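Local structure of hypothetical membrane protein (Corynebacterium glutamicum, 6JSB) at residues A[20-25]-A[51-56]. The protein binds heme and probably passes it along the heme uptake machinery of Corynebacteria. Residues are numbered along the deposited sequence; the frame is centred on the assembly and turned at random.
With HEM (protoporphyrin IX containing Fe), chain C.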
ATOM      1  N   PHE A  20       2.300  12.042  -0.527  1.00 14.15           N
ATOM      2  CA  PHE A  20       0.858  11.793  -0.615  1.00 13.95           C
ATOM      3  C   PHE A  20       0.264  11.884   0.791  1.00 14.39           C
ATOM      4  O   PHE A  20      -0.768  12.535   1.014  1.00 17.57           O
ATOM      5  CB  PHE A  20       0.573  10.406  -1.217  1.00 15.40           C
ATOM      6  CG  PHE A  20      -0.911  10.134  -1.270  1.00 15.49           C
ATOM      7  CD1 PHE A  20      -1.723  10.877  -2.147  1.00 15.42           C
ATOM      8  CD2 PHE A  20      -1.455   9.182  -0.449  1.00 17.13           C
ATOM      9  CE1 PHE A  20      -3.114  10.657  -2.170  1.00 16.00           C
ATOM     10  CE2 PHE A  20      -2.844   8.921  -0.475  1.00 13.98           C
ATOM     11  CZ  PHE A  20      -3.665   9.682  -1.333  1.00 14.48           C
ATOM     12  N   ASN A  21       0.939  11.266   1.770  1.00 14.89           N
ATOM     13  CA  ASN A  21       0.443  11.382   3.152  1.00 17.17           C
ATOM     14  C   ASN A  21       0.482  12.819   3.635  1.00 16.49           C
ATOM     15  O   ASN A  21      -0.435  13.282   4.333  1.00 15.67           O
ATOM     16  CB  ASN A  21       1.284  10.521   4.111  1.00 14.76           C
ATOM     17  CG  ASN A  21       1.192   9.013   3.756  1.00 15.96           C
ATOM     18  OD1 ASN A  21       0.128   8.510   3.403  1.00 16.26           O
ATOM     19  ND2 ASN A  21       2.309   8.297   3.925  1.00 14.38           N
ATOM     20  N   ASN A  22       1.537  13.540   3.286  1.00 14.51           N
ATOM     21  CA  ASN A  22       1.618  14.976   3.631  1.00 15.93           C
ATOM     22  C   ASN A  22       0.449  15.763   3.045  1.00 17.48           C
ATOM     23  O   ASN A  22      -0.156  16.620   3.701  1.00 19.30           O
ATOM     24  CB  ASN A  22       2.928  15.533   3.083  1.00 19.34           C
ATOM     25  CG  ASN A  22       3.143  16.963   3.511  1.00 22.36           C
ATOM     26  OD1 ASN A  22       3.257  17.210   4.707  1.00 22.16           O
ATOM     27  ND2 ASN A  22       3.188  17.902   2.579  1.00 22.43           N
ATOM     28  N   TYR A  23       0.120  15.505   1.773  1.00 14.96           N
ATOM     29  CA  TYR A  23      -0.997  16.199   1.137  1.00 17.27           C
ATOM     30  C   TYR A  23      -2.332  15.779   1.753  1.00 16.33           C
ATOM     31  O   TYR A  23      -3.174  16.635   2.057  1.00 18.39           O
ATOM     32  CB  TYR A  23      -0.952  15.860  -0.362  1.00 18.17           C
ATOM     33  CG  TYR A  23      -2.299  15.807  -1.019  1.00 16.30           C
ATOM     34  CD1 TYR A  23      -2.970  16.983  -1.368  1.00 17.81           C
ATOM     35  CD2 TYR A  23      -2.862  14.583  -1.385  1.00 15.09           C
ATOM     36  CE1 TYR A  23      -4.266  16.889  -2.044  1.00 18.95           C
ATOM     37  CE2 TYR A  23      -4.097  14.501  -2.051  1.00 15.79           C
ATOM     38  CZ  TYR A  23      -4.769  15.651  -2.351  1.00 17.59           C
ATOM     39  OH  TYR A  23      -5.980  15.600  -2.976  1.00 17.85           O
ATOM     40  N   LEU A  24      -2.532  14.477   1.944  1.00 17.84           N
ATOM     41  CA  LEU A  24      -3.843  13.982   2.378  1.00 17.42           C
ATOM     42  C   LEU A  24      -4.164  14.465   3.790  1.00 17.73           C
ATOM     43  O   LEU A  24      -5.311  14.833   4.083  1.00 18.49           O
ATOM     44  CB  LEU A  24      -3.847  12.438   2.232  1.00 17.62           C
ATOM     45  CG  LEU A  24      -5.219  11.726   2.434  1.00 15.56           C
ATOM     46  CD1 LEU A  24      -5.489  11.519   3.980  1.00 17.42           C
ATOM     47  CD2 LEU A  24      -6.406  12.475   1.805  1.00 18.57           C
ATOM     48  N   GLU A  25      -3.184  14.475   4.688  1.00 14.88           N
ATOM     49  CA  GLU A  25      -3.438  14.923   6.060  1.00 15.66           C
ATOM     50  C   GLU A  25      -3.338  16.428   6.204  1.00 20.85           C
ATOM     51  O   GLU A  25      -3.593  16.947   7.313  1.00 27.45           O
ATOM     52  CB  GLU A  25      -2.428  14.249   6.989  1.00 17.03           C
ATOM     53  CG  GLU A  25      -2.605  12.736   6.988  1.00 17.96           C
ATOM     54  CD  GLU A  25      -1.754  12.045   8.106  1.00 20.64           C
ATOM     55  OE1 GLU A  25      -2.283  11.980   9.242  1.00 24.54           O
ATOM     56  OE2 GLU A  25      -0.624  11.581   7.806  1.00 18.86           O
ATOM     57  N   THR A  51       3.030  11.470  11.264  1.00 18.40           N
ATOM     58  CA  THR A  51       1.979  11.998  10.376  1.00 20.06           C
ATOM     59  C   THR A  51       2.634  12.726   9.204  1.00 21.47           C
ATOM     60  O   THR A  51       3.817  13.108   9.243  1.00 20.04           O
ATOM     61  CB  THR A  51       0.979  12.962  11.093  1.00 22.44           C
ATOM     62  OG1 THR A  51       1.713  14.113  11.534  1.00 24.06           O
ATOM     63  CG2 THR A  51       0.297  12.293  12.313  1.00 25.05           C
ATOM     64  N   LYS A  52       1.859  12.882   8.129  1.00 18.82           N
ATOM     65  CA  LYS A  52       2.291  13.708   6.973  1.00 19.04           C
ATOM     66  C   LYS A  52       3.567  13.106   6.397  1.00 17.07           C
ATOM     67  O   LYS A  52       3.619  11.866   6.254  1.00 18.24           O
ATOM     68  CB  LYS A  52       2.408  15.194   7.389  1.00 17.97           C
ATOM     69  CG  LYS A  52       1.061  15.785   7.621  1.00 19.22           C
ATOM     70  CD  LYS A  52       1.120  17.358   7.672  1.00 24.62           C
ATOM     71  CE  LYS A  52       2.018  17.788   8.819  1.00 32.70           C
ATOM     72  NZ  LYS A  52       2.013  19.292   8.987  1.00 41.35           N
ATOM     73  N   SER A  53       4.586  13.923   6.072  1.00 18.85           N
ATOM     74  CA  SER A  53       5.776  13.350   5.411  1.00 18.48           C
ATOM     75  C   SER A  53       6.535  12.424   6.333  1.00 18.42           C
ATOM     76  O   SER A  53       7.315  11.609   5.834  1.00 21.92           O
ATOM     77  CB  SER A  53       6.750  14.442   4.948  1.00 23.34           C
ATOM     78  OG  SER A  53       6.114  15.356   4.046  1.00 24.27           O
ATOM     79  N   ALA A  54       6.272  12.485   7.639  1.00 16.70           N
ATOM     80  CA  ALA A  54       6.987  11.610   8.567  1.00 18.79           C
ATOM     81  C   ALA A  54       6.286  10.296   8.804  1.00 19.45           C
ATOM     82  O   ALA A  54       6.808   9.441   9.524  1.00 20.18           O
ATOM     83  CB  ALA A  54       7.164  12.336   9.908  1.00 20.01           C
ATOM     84  N   ARG A  55       5.100  10.108   8.240  1.00 16.54           N
ATOM     85  CA  ARG A  55       4.347   8.913   8.570  1.00 16.46           C
ATOM     86  C   ARG A  55       5.021   7.694   7.951  1.00 17.90           C
ATOM     87  O   ARG A  55       5.487   7.718   6.781  1.00 17.83           O
ATOM     88  CB  ARG A  55       2.908   9.013   8.041  1.00 17.17           C
ATOM     89  CG  ARG A  55       2.062   7.760   8.411  1.00 16.31           C
ATOM     90  CD  ARG A  55       0.610   8.038   8.014  1.00 13.90           C
ATOM     91  NE  ARG A  55      -0.104   9.029   8.876  1.00 15.75           N
ATOM     92  CZ  ARG A  55      -0.721   8.697  10.000  1.00 19.65           C
ATOM     93  NH1 ARG A  55      -0.619   7.462  10.524  1.00 21.49           N
ATOM     94  NH2 ARG A  55      -1.459   9.627  10.633  1.00 20.59           N
ATOM     95  N   GLU A  56       5.014   6.623   8.723  1.00 14.84           N
ATOM     96  CA  GLU A  56       5.537   5.315   8.248  1.00 15.47           C
ATOM     97  C   GLU A  56       4.477   4.253   8.458  1.00 16.61           C
ATOM     98  O   GLU A  56       3.625   4.360   9.368  1.00 17.09           O
ATOM     99  CB  GLU A  56       6.800   4.942   9.072  1.00 19.51           C
ATOM    100  CG  GLU A  56       7.964   5.901   8.769  1.00 21.31           C
ATOM    101  CD  GLU A  56       9.219   5.537   9.534  1.00 33.14           C
ATOM    102  OE1 GLU A  56       9.354   6.035  10.643  1.00 30.40           O
ATOM    103  OE2 GLU A  56      10.051   4.723   9.037  1.00 35.88           O
TER
HETATM  104  CHA HEM C 301      -2.550  16.469  -5.294  0.56 20.76           C
HETATM  105  CHB HEM C 301      -6.708  18.944  -4.995  0.56 17.18           C
HETATM  106  CHC HEM C 301      -9.139  14.747  -5.603  0.56 19.21           C
HETATM  107  CHD HEM C 301      -4.934  12.233  -5.561  0.56 17.66           C
HETATM  108  C1A HEM C 301      -3.479  17.490  -5.243  0.56 19.45           C
HETATM  109  C2A HEM C 301      -3.122  18.896  -5.278  0.56 20.85           C
HETATM  110  C3A HEM C 301      -4.263  19.620  -5.184  0.56 21.53           C
HETATM  111  C4A HEM C 301      -5.360  18.656  -5.100  0.56 18.33           C
HETATM  112  CMA HEM C 301      -4.412  21.172  -5.171  0.56 20.53           C
HETATM  113  CAA HEM C 301      -1.674  19.411  -5.413  0.56 26.24           C
HETATM  114  CBA HEM C 301      -1.100  19.698  -4.033  0.56 36.06           C
HETATM  115  CGA HEM C 301       0.400  19.863  -4.141  0.56 44.38           C
HETATM  116  O1A HEM C 301       1.028  20.226  -3.108  0.56 44.44           O
HETATM  117  O2A HEM C 301       0.950  19.612  -5.260  0.56 48.89           O
HETATM  118  C1B HEM C 301      -7.712  18.026  -5.125  0.56 18.18           C
HETATM  119  C2B HEM C 301      -9.142  18.336  -5.100  0.56 19.98           C
HETATM  120  C3B HEM C 301      -9.819  17.187  -5.274  0.56 19.95           C
HETATM  121  C4B HEM C 301      -8.851  16.088  -5.386  0.56 19.21           C
HETATM  122  CMB HEM C 301      -9.671  19.791  -4.948  0.56 25.18           C
HETATM  123  CAB HEM C 301     -11.355  16.938  -5.330  0.56 20.40           C
HETATM  124  CBB HEM C 301     -12.227  17.805  -4.806  0.56 26.56           C
HETATM  125  C1C HEM C 301      -8.224  13.689  -5.635  0.56 18.55           C
HETATM  126  C2C HEM C 301      -8.558  12.291  -5.762  0.56 16.52           C
HETATM  127  C3C HEM C 301      -7.410  11.575  -5.704  0.56 16.88           C
HETATM  128  C4C HEM C 301      -6.301  12.521  -5.608  0.56 17.57           C
HETATM  129  CMC HEM C 301      -9.996  11.710  -5.810  0.56 18.04           C
HETATM  130  CAC HEM C 301      -7.388  10.057  -5.748  0.56 17.61           C
HETATM  131  CBC HEM C 301      -6.431   9.420  -5.089  0.56 15.58           C
HETATM  132  C1D HEM C 301      -3.938  13.184  -5.498  0.56 19.00           C
HETATM  133  C2D HEM C 301      -2.524  12.886  -5.517  0.56 16.96           C
HETATM  134  C3D HEM C 301      -1.835  14.044  -5.444  0.56 15.96           C
HETATM  135  C4D HEM C 301      -2.803  15.125  -5.351  0.56 17.97           C
HETATM  136  CMD HEM C 301      -1.969  11.453  -5.674  0.56 16.49           C
HETATM  137  CAD HEM C 301      -0.281  14.187  -5.436  0.56 17.49           C
HETATM  138  CBD HEM C 301       0.140  14.296  -3.947  0.56 18.36           C
HETATM  139  CGD HEM C 301       1.663  14.392  -3.916  0.56 17.70           C
HETATM  140  O1D HEM C 301       2.177  15.503  -4.287  0.56 19.42           O
HETATM  141  O2D HEM C 301       2.305  13.349  -3.543  0.56 17.70           O
HETATM  142  NA  HEM C 301      -4.880  17.350  -5.154  0.56 19.58           N
HETATM  143  NB  HEM C 301      -7.590  16.659  -5.257  0.56 15.45           N
HETATM  144  NC  HEM C 301      -6.830  13.791  -5.567  0.56 19.16           N
HETATM  145  ND  HEM C 301      -4.052  14.541  -5.373  0.56 16.82           N
HETATM  146 FE   HEM C 301      -5.894  15.477  -5.100  0.56 17.53          FE
HETATM  147  O   HOH W   1       4.699   9.557   4.898  1.00 16.04           O
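Glu-25 and Arg-55 form a two-pronged salt bridge between segment 20-25, which carries the end of the heme-binding helix, and the loop before strand 56-65. Arg-55 presents its guanidinium side-on. Arg-55 NE donates to Glu-25 OE2 at 2.8 Å. Arg-55 NH2 donates to Glu-25 OE1 at 2.9 Å. Both oxygens lie near the guanidinium plane, but the carboxylate is turned 45° from it. Glu-25 OE2 also accepts the backbone N-H of Lys-52, 2.8 Å from Lys-52 N and nearly straight at 172°. Arg-55 starts extended and bends at chi3 (-72°) to bring NE round to the acid. Thr-48 OG1 takes up Arg-55 NH1.

One turn back, the CB of Asn-21 rests against Lys-52 O at 3.4 Å. Asn-21 ND2 donates to a water oxygen 2.9 Å away, which lies within bonding distance of Lys-52 O and Arg-55 O. Ser-15 O also accepts from ND2, and Trp-77 NE1 holds OD1. Beside it, the CB of Asn-22 packs on Ser-53 OG, and the Lys-52 side chain crosses Asn-22 obliquely.

Away from the loop, Tyr-23 OH binds the heme iron at 2.1 Å and is hydrogen-bonded to His-80. In this HtaA-family domain of a longer membrane protein, the short helix thus has heme on one side and the loop before strand 56-65 of the antiparallel sheet on another. Two donors on OE2, one of them cationic, would favour an ionised Glu-25.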